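Local coordinates for protein dihydrocoumarin hydrolase, AncDHCH1 (Pseudomonas sp., PDB 6C2C) that probably hydrolyses the lactone dihydrocoumarin at a two-zinc site, as a metallo-beta-lactamase superfamily member that appears to represent an ancestor of methyl-parathion hydrolase, at residues A252-R255 with K256-F259. Sequence-based numbering, arbitrary orientation.
Sequences AAER and KKAF
Lys256 N, Lys257 N, Ala258 N and Phe259 N donate in turn to Ala252 O, Ala253 O, Glu254 O and Arg255 O, four successive i to i+4 bonds of an alpha-helix. The two segments form one run inside helix 248-265 of the metallo-beta-lactamase fold. The Phe259 N to Arg255 O bond is 2.9 Å long and nearly straight, 168° at the hydrogen.

One helix turn apart, Arg255 and Phe259 lie side by side on the buried side of the helix. The Arg255 aliphatic chain leaves with CG anti to the backbone N (chi1 167°). This brings CG over one face of the Phe259 ring in a CH-pi contact, 3.7 Å from the ring centroid. Arg255 CD follows toward the rim, 3.6 Å from Phe259 CE2. Beyond the bend at chi3 the guanidinium does not stack on the ring; the two planes are 57° apart. Its NE bonds to Pro238 O and its NH2 to Leu227 O, which tie the buried charged end to neighbouring loops. Phe259 also meets the rings of Phe235 and Tyr289.

On the outer side, Glu254 and Lys257 run alongside each other. Their charged ends do not meet: Glu254 OE1 and Lys257 NZ are 6.1 Å apart. Lys257 NZ instead makes a salt bridge to Asp261, a turn further on. The nearest side-chain approach of this pair is Glu254 OE1 to Lys257 CD, 4.2 Å.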
ATOM      1  N   ALA A 252      -8.425  14.552   0.633  1.00 15.35           N
ATOM      2  CA  ALA A 252      -8.015  15.255   1.842  1.00 13.51           C
ATOM      3  C   ALA A 252      -9.011  15.022   2.965  1.00 14.93           C
ATOM      4  O   ALA A 252      -8.625  14.784   4.108  1.00 14.93           O
ATOM      5  CB  ALA A 252      -7.884  16.764   1.560  1.00 15.51           C
ATOM      6  N   ALA A 253     -10.313  15.028   2.649  1.00 14.42           N
ATOM      7  CA  ALA A 253     -11.332  14.780   3.657  1.00 14.49           C
ATOM      8  C   ALA A 253     -11.192  13.395   4.256  1.00 17.65           C
ATOM      9  O   ALA A 253     -11.334  13.236   5.473  1.00 14.70           O
ATOM     10  CB  ALA A 253     -12.726  14.931   3.046  1.00 15.16           C
ATOM     11  N   GLU A 254     -10.934  12.378   3.423  1.00 13.08           N
ATOM     12  CA  GLU A 254     -10.817  11.007   3.945  1.00 14.49           C
ATOM     13  C   GLU A 254      -9.561  10.844   4.791  1.00 15.54           C
ATOM     14  O   GLU A 254      -9.573  10.117   5.806  1.00 14.15           O
ATOM     15  CB  GLU A 254     -10.832   9.998   2.778  1.00 13.12           C
ATOM     16  CG  GLU A 254     -12.240   9.924   2.168  1.00 14.53           C
ATOM     17  CD  GLU A 254     -13.313   9.341   3.117  1.00 18.51           C
ATOM     18  OE1 GLU A 254     -13.048   8.690   4.166  1.00 16.20           O
ATOM     19  OE2 GLU A 254     -14.509   9.535   2.799  1.00 19.79           O
ATOM     20  N   ARG A 255      -8.463  11.485   4.379  1.00 13.08           N
ATOM     21  CA  ARG A 255      -7.240  11.402   5.181  1.00 13.33           C
ATOM     22  C   ARG A 255      -7.466  12.051   6.550  1.00 15.11           C
ATOM     23  O   ARG A 255      -7.116  11.473   7.603  1.00 12.81           O
ATOM     24  CB  ARG A 255      -6.071  12.049   4.440  1.00 11.69           C
ATOM     25  CG  ARG A 255      -4.849  12.282   5.336  1.00 12.04           C
ATOM     26  CD  ARG A 255      -3.652  12.759   4.550  1.00 13.27           C
ATOM     27  NE  ARG A 255      -3.953  13.876   3.609  1.00 15.01           N
ATOM     28  CZ  ARG A 255      -4.165  13.716   2.297  1.00 16.47           C
ATOM     29  NH1 ARG A 255      -4.434  14.807   1.559  1.00 13.42           N
ATOM     30  NH2 ARG A 255      -4.201  12.494   1.713  1.00 12.85           N
ATOM     31  N   LYS A 256      -8.041  13.260   6.555  1.00 16.42           N
ATOM     32  CA  LYS A 256      -8.324  13.940   7.831  1.00 16.32           C
ATOM     33  C   LYS A 256      -9.204  13.081   8.744  1.00 16.70           C
ATOM     34  O   LYS A 256      -8.917  12.930   9.954  1.00 16.11           O
ATOM     35  CB  LYS A 256      -8.968  15.309   7.530  1.00 16.38           C
ATOM     36  CG  LYS A 256      -9.294  16.085   8.818  1.00 23.35           C
ATOM     37  CD  LYS A 256      -8.088  16.091   9.847  1.00 27.15           C
ATOM     38  CE  LYS A 256      -8.466  16.948  11.035  1.00 32.18           C
ATOM     39  NZ  LYS A 256      -9.956  16.778  11.228  1.00 33.27           N
ATOM     40  N   LYS A 257     -10.248  12.462   8.177  1.00 14.92           N
ATOM     41  CA  LYS A 257     -11.150  11.618   8.958  1.00 14.58           C
ATOM     42  C   LYS A 257     -10.385  10.434   9.568  1.00 14.35           C
ATOM     43  O   LYS A 257     -10.538  10.102  10.745  1.00 16.52           O
ATOM     44  CB  LYS A 257     -12.261  11.130   8.036  1.00 16.96           C
ATOM     45  CG  LYS A 257     -13.248  10.322   8.737  1.00 23.55           C
ATOM     46  CD  LYS A 257     -14.470  10.002   7.870  1.00 28.16           C
ATOM     47  CE  LYS A 257     -15.549   9.380   8.764  1.00 36.00           C
ATOM     48  NZ  LYS A 257     -14.989   8.520   9.909  1.00 42.95           N
ATOM     49  N   ALA A 258      -9.554   9.783   8.746  1.00 14.96           N
ATOM     50  CA  ALA A 258      -8.801   8.611   9.204  1.00 15.72           C
ATOM     51  C   ALA A 258      -7.793   8.981  10.287  1.00 14.70           C
ATOM     52  O   ALA A 258      -7.632   8.239  11.255  1.00 15.96           O
ATOM     53  CB  ALA A 258      -8.068   7.973   8.005  1.00 12.98           C
ATOM     54  N   PHE A 259      -7.082  10.094  10.114  1.00 14.85           N
ATOM     55  CA  PHE A 259      -6.117  10.515  11.141  1.00 14.29           C
ATOM     56  C   PHE A 259      -6.831  10.882  12.429  1.00 16.09           C
ATOM     57  O   PHE A 259      -6.416  10.470  13.522  1.00 14.22           O
ATOM     58  CB  PHE A 259      -5.278  11.711  10.655  1.00 16.30           C
ATOM     59  CG  PHE A 259      -4.263  11.381   9.552  1.00 13.21           C
ATOM     60  CD1 PHE A 259      -4.142  10.065   9.085  1.00 14.96           C
ATOM     61  CD2 PHE A 259      -3.498  12.394   8.952  1.00 14.80           C
ATOM     62  CE1 PHE A 259      -3.211   9.719   8.065  1.00 14.86           C
ATOM     63  CE2 PHE A 259      -2.568  12.068   7.940  1.00 16.74           C
ATOM     64  CZ  PHE A 259      -2.453  10.709   7.516  1.00 15.90           C
TER